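Local structure of protein archease (Thermotoga maritima, 1J5U) at residues Asn30-Leu35 against Leu119-Asp124; Tyr25-Asn30 against Arg40-Glu45. The protein probably activates the tRNA-splicing ligase RtcB by promoting its guanylylation, may act as a chaperone, and binds calcium. All blocks are in the same frame, centred on the assembly; numbering follows the deposited sequence.

Contact 1: residues Asn30-Leu35 against Leu119-Asp124; sequences NSYEEL and LKFERD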
ATOM      1  N   ASN A  30     -16.044   0.257   1.938  1.00 18.96           N
ATOM      2  CA  ASN A  30     -17.164  -0.677   1.818  1.00 21.29           C
ATOM      3  C   ASN A  30     -16.790  -1.925   1.024  1.00 20.73           C
ATOM      4  O   ASN A  30     -17.623  -2.802   0.830  1.00 20.25           O
ATOM      5  CB  ASN A  30     -18.366   0.006   1.134  1.00 25.28           C
ATOM      6  CG  ASN A  30     -18.957   1.152   1.967  1.00 31.01           C
ATOM      7  OD1 ASN A  30     -19.257   2.231   1.438  1.00 35.26           O
ATOM      8  ND2 ASN A  30     -19.138   0.918   3.270  1.00 32.70           N
ATOM      9  N   SER A  31     -15.547  -2.019   0.569  1.00 18.90           N
ATOM     10  CA  SER A  31     -15.158  -3.169  -0.248  1.00 18.01           C
ATOM     11  C   SER A  31     -13.651  -3.324  -0.282  1.00 16.54           C
ATOM     12  O   SER A  31     -12.923  -2.420   0.111  1.00 13.93           O
ATOM     13  CB  SER A  31     -15.634  -2.959  -1.688  1.00 18.28           C
ATOM     14  OG  SER A  31     -14.840  -1.954  -2.306  1.00 19.60           O
ATOM     15  N   TYR A  32     -13.217  -4.474  -0.774  1.00 13.81           N
ATOM     16  CA  TYR A  32     -11.809  -4.818  -0.901  1.00 17.03           C
ATOM     17  C   TYR A  32     -11.103  -3.812  -1.798  1.00 16.09           C
ATOM     18  O   TYR A  32      -9.981  -3.408  -1.526  1.00 15.60           O
ATOM     19  CB  TYR A  32     -11.679  -6.225  -1.489  1.00 16.46           C
ATOM     20  CG  TYR A  32     -10.262  -6.628  -1.817  1.00 16.87           C
ATOM     21  CD1 TYR A  32      -9.372  -7.033  -0.816  1.00 15.11           C
ATOM     22  CD2 TYR A  32      -9.814  -6.610  -3.126  1.00 15.62           C
ATOM     23  CE1 TYR A  32      -8.067  -7.411  -1.124  1.00 17.37           C
ATOM     24  CE2 TYR A  32      -8.513  -6.990  -3.445  1.00 17.52           C
ATOM     25  CZ  TYR A  32      -7.644  -7.386  -2.439  1.00 17.30           C
ATOM     26  OH  TYR A  32      -6.361  -7.747  -2.771  1.00 17.22           O
ATOM     27  N   GLU A  33     -11.771  -3.417  -2.872  1.00 14.79           N
ATOM     28  CA  GLU A  33     -11.205  -2.451  -3.799  1.00 14.52           C
ATOM     29  C   GLU A  33     -10.951  -1.109  -3.105  1.00 13.59           C
ATOM     30  O   GLU A  33      -9.922  -0.470  -3.344  1.00 12.13           O
ATOM     31  CB  GLU A  33     -12.148  -2.241  -4.982  1.00 17.04           C
ATOM     32  CG  GLU A  33     -11.605  -1.278  -6.006  1.00 20.02           C
ATOM     33  CD  GLU A  33     -12.508  -1.148  -7.231  1.00 23.44           C
ATOM     34  OE1 GLU A  33     -13.461  -1.938  -7.356  1.00 23.11           O
ATOM     35  OE2 GLU A  33     -12.250  -0.260  -8.067  1.00 24.33           O
ATOM     36  N   GLU A  34     -11.873  -0.682  -2.243  1.00 13.28           N
ATOM     37  CA  GLU A  34     -11.698   0.595  -1.552  1.00 13.86           C
ATOM     38  C   GLU A  34     -10.559   0.520  -0.522  1.00 11.62           C
ATOM     39  O   GLU A  34      -9.924   1.524  -0.240  1.00 12.70           O
ATOM     40  CB  GLU A  34     -13.001   1.054  -0.883  1.00 14.14           C
ATOM     41  CG  GLU A  34     -14.072   1.455  -1.888  1.00 18.35           C
ATOM     42  CD  GLU A  34     -15.249   2.177  -1.237  1.00 21.44           C
ATOM     43  OE1 GLU A  34     -15.367   2.188   0.010  1.00 20.57           O
ATOM     44  OE2 GLU A  34     -16.067   2.723  -1.986  1.00 25.23           O
ATOM     45  N   LEU A  35     -10.315  -0.659   0.039  1.00 11.74           N
ATOM     46  CA  LEU A  35      -9.193  -0.787   0.958  1.00 13.54           C
ATOM     47  C   LEU A  35      -7.909  -0.620   0.157  1.00 12.37           C
ATOM     48  O   LEU A  35      -6.951  -0.026   0.642  1.00 11.48           O
ATOM     49  CB  LEU A  35      -9.198  -2.138   1.666  1.00 13.13           C
ATOM     50  CG  LEU A  35     -10.427  -2.340   2.566  1.00 15.86           C
ATOM     51  CD1 LEU A  35     -10.245  -3.608   3.344  1.00 15.66           C
ATOM     52  CD2 LEU A  35     -10.584  -1.147   3.538  1.00 15.32           C
ATOM     53  N   LEU A 119      -2.573  -7.384   9.991  1.00 18.43           N
ATOM     54  CA  LEU A 119      -3.358  -7.382   8.749  1.00 18.45           C
ATOM     55  C   LEU A 119      -4.474  -8.411   8.909  1.00 19.65           C
ATOM     56  O   LEU A 119      -4.205  -9.610   8.935  1.00 21.25           O
ATOM     57  CB  LEU A 119      -2.466  -7.765   7.561  1.00 19.04           C
ATOM     58  CG  LEU A 119      -3.082  -7.608   6.165  1.00 17.68           C
ATOM     59  CD1 LEU A 119      -3.691  -6.186   6.023  1.00 16.98           C
ATOM     60  CD2 LEU A 119      -2.003  -7.850   5.101  1.00 17.64           C
ATOM     61  N   LYS A 120      -5.714  -7.944   9.045  1.00 19.33           N
ATOM     62  CA  LYS A 120      -6.881  -8.816   9.224  1.00 21.51           C
ATOM     63  C   LYS A 120      -8.152  -8.035   8.886  1.00 21.19           C
ATOM     64  O   LYS A 120      -8.503  -7.082   9.590  1.00 18.72           O
ATOM     65  CB  LYS A 120      -6.972  -9.298  10.686  1.00 24.50           C
ATOM     66  CG  LYS A 120      -8.168 -10.185  11.016  1.00 27.43           C
ATOM     67  CD  LYS A 120      -8.314 -10.315  12.546  1.00 32.37           C
ATOM     68  CE  LYS A 120      -9.309 -11.406  12.982  1.00 35.95           C
ATOM     69  NZ  LYS A 120     -10.737 -11.111  12.615  1.00 39.17           N
ATOM     70  N   PHE A 121      -8.836  -8.425   7.810  1.00 20.74           N
ATOM     71  CA  PHE A 121     -10.051  -7.729   7.416  1.00 20.03           C
ATOM     72  C   PHE A 121     -11.174  -8.013   8.418  1.00 21.80           C
ATOM     73  O   PHE A 121     -11.394  -9.164   8.815  1.00 20.50           O
ATOM     74  CB  PHE A 121     -10.504  -8.164   6.012  1.00 21.43           C
ATOM     75  CG  PHE A 121      -9.493  -7.882   4.919  1.00 22.05           C
ATOM     76  CD1 PHE A 121      -8.726  -6.721   4.935  1.00 20.15           C
ATOM     77  CD2 PHE A 121      -9.356  -8.752   3.844  1.00 20.50           C
ATOM     78  CE1 PHE A 121      -7.845  -6.436   3.896  1.00 19.81           C
ATOM     79  CE2 PHE A 121      -8.476  -8.467   2.806  1.00 18.44           C
ATOM     80  CZ  PHE A 121      -7.724  -7.317   2.832  1.00 18.27           C
ATOM     81  N   GLU A 122     -11.869  -6.962   8.837  1.00 21.98           N
ATOM     82  CA  GLU A 122     -12.976  -7.116   9.773  1.00 24.63           C
ATOM     83  C   GLU A 122     -14.175  -6.420   9.175  1.00 25.77           C
ATOM     84  O   GLU A 122     -14.050  -5.293   8.682  1.00 23.65           O
ATOM     85  CB  GLU A 122     -12.675  -6.460  11.126  1.00 27.12           C
ATOM     86  CG  GLU A 122     -11.431  -6.947  11.824  1.00 33.37           C
ATOM     87  CD  GLU A 122     -11.276  -6.335  13.211  1.00 38.16           C
ATOM     88  OE1 GLU A 122     -11.684  -5.160  13.396  1.00 40.23           O
ATOM     89  OE2 GLU A 122     -10.737  -7.020  14.109  1.00 39.39           O
ATOM     90  N   ARG A 123     -15.327  -7.086   9.243  1.00 25.31           N
ATOM     91  CA  ARG A 123     -16.591  -6.556   8.733  1.00 29.36           C
ATOM     92  C   ARG A 123     -17.444  -6.019   9.874  1.00 31.85           C
ATOM     93  O   ARG A 123     -17.587  -6.677  10.912  1.00 30.15           O
ATOM     94  CB  ARG A 123     -17.400  -7.642   8.032  1.00 29.99           C
ATOM     95  CG  ARG A 123     -16.949  -8.020   6.669  1.00 31.67           C
ATOM     96  CD  ARG A 123     -17.922  -9.077   6.115  1.00 35.34           C
ATOM     97  NE  ARG A 123     -19.317  -8.648   6.260  1.00 33.64           N
ATOM     98  CZ  ARG A 123     -20.370  -9.463   6.198  1.00 35.36           C
ATOM     99  NH1 ARG A 123     -20.205 -10.761   5.990  1.00 34.48           N
ATOM    100  NH2 ARG A 123     -21.598  -8.981   6.364  1.00 34.42           N
ATOM    101  N   ASP A 124     -18.027  -4.842   9.657  1.00 32.39           N
ATOM    102  CA  ASP A 124     -18.869  -4.175  10.643  1.00 36.06           C
ATOM    103  C   ASP A 124     -19.966  -3.491   9.839  1.00 36.75           C
ATOM    104  O   ASP A 124     -19.802  -2.357   9.393  1.00 38.04           O
ATOM    105  CB  ASP A 124     -18.052  -3.128  11.403  1.00 37.91           C
ATOM    106  CG  ASP A 124     -18.829  -2.483  12.537  1.00 42.48           C
ATOM    107  OD1 ASP A 124     -20.083  -2.491  12.494  1.00 43.53           O
ATOM    108  OD2 ASP A 124     -18.177  -1.951  13.464  1.00 43.30           O
TER
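The nearest CA atoms are those of Tyr32 and Phe121, still 9.0 Å apart, so the first helical turn of 32-35 and the chain entering strand residues 122-124 meet through side chains alone. No hydrogen bond crosses between them, and the buried surface is a modest 123 Å². The aromatic pair meets at the Tyr32 edge: CE1 of Tyr32 lies 4.0 Å from CZ of Phe121, and CD1 of Tyr32 is 4.0 Å from CE2 of Phe121, with CE2 lying in the plane of the tyrosine ring. Tyr32 carries its ring across to Phe121 at a slant, although its CB does not point at that segment; the ring gets there because chi1 (173°) turns CG away from the backbone N. Leu35, one helical turn on, uses a single methyl: CD1 of Leu35 is 3.7 Å from CE1 of Phe121. Phe121 thus gives its CE2 and CZ to Tyr32 and its CE1 and CD1 to Leu35, a different part of the ring for each. The layout is consistent with the SHS2 clan (strand-helix-strand-strand), with 23-29, 32-47, 113-124 and 127-135 as its elements; Phe121 sits at a break in strand 113-124, one of the two outer strands of the three-stranded antiparallel sheet. The start of the helix is fixed locally. Ser31 occupies the N-cap, its OG accepting from Glu34 N at 3.2 Å, and Leu35 N is bonded to Ser31 O at 3.1 Å. Glu34 reaches back so that its OE1 takes Asn30 N at 2.8 Å, met 43° above the carboxylate plane. Beyond the two segments, Phe69 of helix 66-81 touches both Tyr32 and Leu35, while Phe121 N donates to Glu66 OE2 and its side chain rests on Thr130 of strand 127-135.

Contact 2: residues Tyr25-Asn30 against Arg40-Glu45; sequences YEISGN and RNILLE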
ATOM      1  N   TYR A  25      -1.731   2.377  10.034  1.00 15.30           N
ATOM      2  CA  TYR A  25      -2.957   3.087   9.722  1.00 15.37           C
ATOM      3  C   TYR A  25      -4.104   2.116   9.834  1.00 14.89           C
ATOM      4  O   TYR A  25      -3.929   0.901   9.696  1.00 15.34           O
ATOM      5  CB  TYR A  25      -2.992   3.618   8.281  1.00 14.79           C
ATOM      6  CG  TYR A  25      -1.887   4.559   7.900  1.00 16.22           C
ATOM      7  CD1 TYR A  25      -0.596   4.092   7.722  1.00 18.89           C
ATOM      8  CD2 TYR A  25      -2.137   5.926   7.696  1.00 17.36           C
ATOM      9  CE1 TYR A  25       0.419   4.939   7.355  1.00 21.01           C
ATOM     10  CE2 TYR A  25      -1.112   6.785   7.328  1.00 19.60           C
ATOM     11  CZ  TYR A  25       0.164   6.276   7.163  1.00 19.62           C
ATOM     12  OH  TYR A  25       1.227   7.102   6.845  1.00 25.43           O
ATOM     13  N   GLU A  26      -5.286   2.663  10.077  1.00 14.21           N
ATOM     14  CA  GLU A  26      -6.484   1.871  10.077  1.00 13.86           C
ATOM     15  C   GLU A  26      -7.143   2.335   8.783  1.00 13.31           C
ATOM     16  O   GLU A  26      -7.358   3.532   8.601  1.00 14.74           O
ATOM     17  CB  GLU A  26      -7.390   2.214  11.250  1.00 15.87           C
ATOM     18  CG  GLU A  26      -8.648   1.349  11.314  1.00 20.36           C
ATOM     19  CD  GLU A  26      -8.348  -0.107  11.685  1.00 24.38           C
ATOM     20  OE1 GLU A  26      -7.316  -0.348  12.362  1.00 25.97           O
ATOM     21  OE2 GLU A  26      -9.151  -1.002  11.321  1.00 24.78           O
ATOM     22  N   ILE A  27      -7.419   1.408   7.866  1.00 13.70           N
ATOM     23  CA  ILE A  27      -8.083   1.771   6.625  1.00 14.30           C
ATOM     24  C   ILE A  27      -9.486   1.176   6.644  1.00 14.23           C
ATOM     25  O   ILE A  27      -9.730   0.106   7.211  1.00 15.26           O
ATOM     26  CB  ILE A  27      -7.308   1.286   5.364  1.00 13.62           C
ATOM     27  CG1 ILE A  27      -7.047  -0.227   5.444  1.00 13.84           C
ATOM     28  CG2 ILE A  27      -6.023   2.078   5.211  1.00 13.18           C
ATOM     29  CD1 ILE A  27      -6.400  -0.807   4.190  1.00 13.14           C
ATOM     30  N   SER A  28     -10.427   1.888   6.053  1.00 14.46           N
ATOM     31  CA  SER A  28     -11.804   1.435   6.051  1.00 15.43           C
ATOM     32  C   SER A  28     -12.468   1.814   4.757  1.00 15.75           C
ATOM     33  O   SER A  28     -12.085   2.798   4.127  1.00 15.46           O
ATOM     34  CB  SER A  28     -12.554   2.082   7.213  1.00 15.70           C
ATOM     35  OG  SER A  28     -12.390   3.485   7.155  1.00 19.65           O
ATOM     36  N   GLY A  29     -13.469   1.031   4.370  1.00 15.38           N
ATOM     37  CA  GLY A  29     -14.196   1.294   3.143  1.00 15.77           C
ATOM     38  C   GLY A  29     -15.341   0.299   3.065  1.00 18.88           C
ATOM     39  O   GLY A  29     -15.596  -0.438   4.025  1.00 18.44           O
ATOM     40  N   ASN A  30     -16.044   0.257   1.938  1.00 18.96           N
ATOM     41  CA  ASN A  30     -17.164  -0.677   1.818  1.00 21.29           C
ATOM     42  C   ASN A  30     -16.790  -1.925   1.024  1.00 20.73           C
ATOM     43  O   ASN A  30     -17.623  -2.802   0.830  1.00 20.25           O
ATOM     44  CB  ASN A  30     -18.366   0.006   1.134  1.00 25.28           C
ATOM     45  CG  ASN A  30     -18.957   1.152   1.967  1.00 31.01           C
ATOM     46  OD1 ASN A  30     -19.257   2.231   1.438  1.00 35.26           O
ATOM     47  ND2 ASN A  30     -19.138   0.918   3.270  1.00 32.70           N
ATOM     48  N   ARG A  40      -3.279   2.698  -1.523  1.00 13.49           N
ATOM     49  CA  ARG A  40      -2.688   3.576  -2.523  1.00 14.71           C
ATOM     50  C   ARG A  40      -2.538   5.000  -1.942  1.00 15.54           C
ATOM     51  O   ARG A  40      -1.475   5.610  -2.038  1.00 15.53           O
ATOM     52  CB  ARG A  40      -3.578   3.654  -3.775  1.00 14.62           C
ATOM     53  CG  ARG A  40      -3.145   4.769  -4.755  1.00 17.67           C
ATOM     54  CD  ARG A  40      -4.310   5.173  -5.691  1.00 19.55           C
ATOM     55  NE  ARG A  40      -5.386   5.763  -4.900  1.00 21.96           N
ATOM     56  CZ  ARG A  40      -6.656   5.850  -5.286  1.00 24.34           C
ATOM     57  NH1 ARG A  40      -7.021   5.391  -6.482  1.00 24.84           N
ATOM     58  NH2 ARG A  40      -7.573   6.339  -4.453  1.00 20.99           N
ATOM     59  N   ASN A  41      -3.622   5.536  -1.383  1.00 13.70           N
ATOM     60  CA  ASN A  41      -3.578   6.877  -0.802  1.00 15.09           C
ATOM     61  C   ASN A  41      -2.441   7.018   0.217  1.00 14.10           C
ATOM     62  O   ASN A  41      -1.736   8.020   0.221  1.00 16.90           O
ATOM     63  CB  ASN A  41      -4.926   7.221  -0.134  1.00 14.19           C
ATOM     64  CG  ASN A  41      -6.043   7.391  -1.141  1.00 15.05           C
ATOM     65  OD1 ASN A  41      -5.786   7.551  -2.335  1.00 13.88           O
ATOM     66  ND2 ASN A  41      -7.292   7.367  -0.668  1.00 14.52           N
ATOM     67  N   ILE A  42      -2.265   6.013   1.067  1.00 13.98           N
ATOM     68  CA  ILE A  42      -1.214   6.027   2.080  1.00 14.11           C
ATOM     69  C   ILE A  42       0.179   6.115   1.447  1.00 15.87           C
ATOM     70  O   ILE A  42       1.002   6.948   1.857  1.00 13.79           O
ATOM     71  CB  ILE A  42      -1.287   4.755   2.987  1.00 14.45           C
ATOM     72  CG1 ILE A  42      -2.546   4.810   3.879  1.00 12.29           C
ATOM     73  CG2 ILE A  42      -0.011   4.644   3.853  1.00 16.34           C
ATOM     74  CD1 ILE A  42      -2.763   3.558   4.730  1.00 12.43           C
ATOM     75  N   LEU A  43       0.436   5.264   0.445  1.00 14.29           N
ATOM     76  CA  LEU A  43       1.722   5.242  -0.247  1.00 15.81           C
ATOM     77  C   LEU A  43       2.090   6.602  -0.865  1.00 16.93           C
ATOM     78  O   LEU A  43       3.218   7.091  -0.695  1.00 19.84           O
ATOM     79  CB  LEU A  43       1.727   4.135  -1.343  1.00 13.97           C
ATOM     80  CG  LEU A  43       1.651   2.673  -0.860  1.00 14.41           C
ATOM     81  CD1 LEU A  43       1.644   1.727  -2.074  1.00 17.12           C
ATOM     82  CD2 LEU A  43       2.860   2.348   0.051  1.00 16.61           C
ATOM     83  N   LEU A  44       1.144   7.216  -1.564  1.00 18.16           N
ATOM     84  CA  LEU A  44       1.356   8.520  -2.208  1.00 18.77           C
ATOM     85  C   LEU A  44       1.571   9.650  -1.189  1.00 21.91           C
ATOM     86  O   LEU A  44       2.452  10.504  -1.348  1.00 21.02           O
ATOM     87  CB  LEU A  44       0.141   8.883  -3.063  1.00 20.93           C
ATOM     88  CG  LEU A  44      -0.153   7.926  -4.222  1.00 23.08           C
ATOM     89  CD1 LEU A  44      -1.420   8.352  -4.956  1.00 22.47           C
ATOM     90  CD2 LEU A  44       1.037   7.927  -5.156  1.00 22.78           C
ATOM     91  N   GLU A  45       0.748   9.643  -0.155  1.00 20.39           N
ATOM     92  CA  GLU A  45       0.817  10.658   0.889  1.00 23.89           C
ATOM     93  C   GLU A  45       2.068  10.525   1.753  1.00 23.59           C
ATOM     94  O   GLU A  45       2.791  11.499   1.962  1.00 23.40           O
ATOM     95  CB  GLU A  45      -0.439  10.563   1.760  1.00 25.26           C
ATOM     96  CG  GLU A  45      -0.328  11.221   3.133  1.00 29.61           C
ATOM     97  CD  GLU A  45      -1.463  10.788   4.051  1.00 30.79           C
ATOM     98  OE1 GLU A  45      -2.633  10.966   3.658  1.00 30.48           O
ATOM     99  OE2 GLU A  45      -1.182  10.267   5.155  1.00 32.17           O
TER
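Ile42 lies over one face of the Tyr25 ring, the two side chains running past each other in opposite directions so that both branches of the isoleucine find a place on the aromatic surface. CD1 of Ile42 sits at the base of the ring, 3.4 Å from CG of Tyr25, whereas CG2 of Ile42 is toward its far half, 3.5 Å from CE1 of Tyr25. The CG2 methyl stands 3.9 Å from the centroid of the Tyr25 ring and 24° off its normal, which is CH-pi geometry. This spread follows from the first torsion of Ile42 (chi1 -69°), which sets CG1 anti to the carbonyl carbon and CG2 anti to the backbone N; the extended chain beyond CG1 then carries CD1 to the ring base. Ile27, two residues along the strand and on its same side, meets Ile42 at about a right angle, its CG2 lying 3.6 Å from CD1 of Ile42, so that methyl sits in the corner between the base of the Tyr25 ring and Ile27. At the margin, the extended Glu45 brings OE2 to 4.1 Å from CE2 of Tyr25, with the carboxylate inclined to the ring, a loose contact and no hydrogen bond. Were Tyr25 an alanine, the two Ile42 methyls would probably lose the flat surface they pack on, and a gap would be likely to open between strand and helix. Strand 25-29 and helix 40-45 run at 138° with their axes 10.9 Å apart, a helix laid on a sheet as in the SHS2 fold, and the strand's backbone pairs with strand 127-135 through Tyr25 with Val132 and Ile27 with Thr130. Ile27 also touches Phe69 of helix 66-81, and on another flank of helix 32-47 Leu43 packs against Trp76 and Ile77 of that same helix.

Contacts 1 and 2 have centres 11 Å apart and share Asn30, which joins strand 23-29 to helix 32-47. Their segments alternate along the chain: 25-30, 30-35, 40-45 and finally 119-124, over 70 residues on. Both use helix 32-47 and the same three-stranded sheet: contact 2 sets a later turn of the helix on edge strand 23-29, contact 1 its first turn on the opposite edge, strand 113-124, with 127-135 between them. They also touch directly, Leu35 CD2 packing 3.7 Å from Gly29 N. One helix thus spans the sheet, tying the N-terminal strand to the C-terminal hairpin of the archease domain.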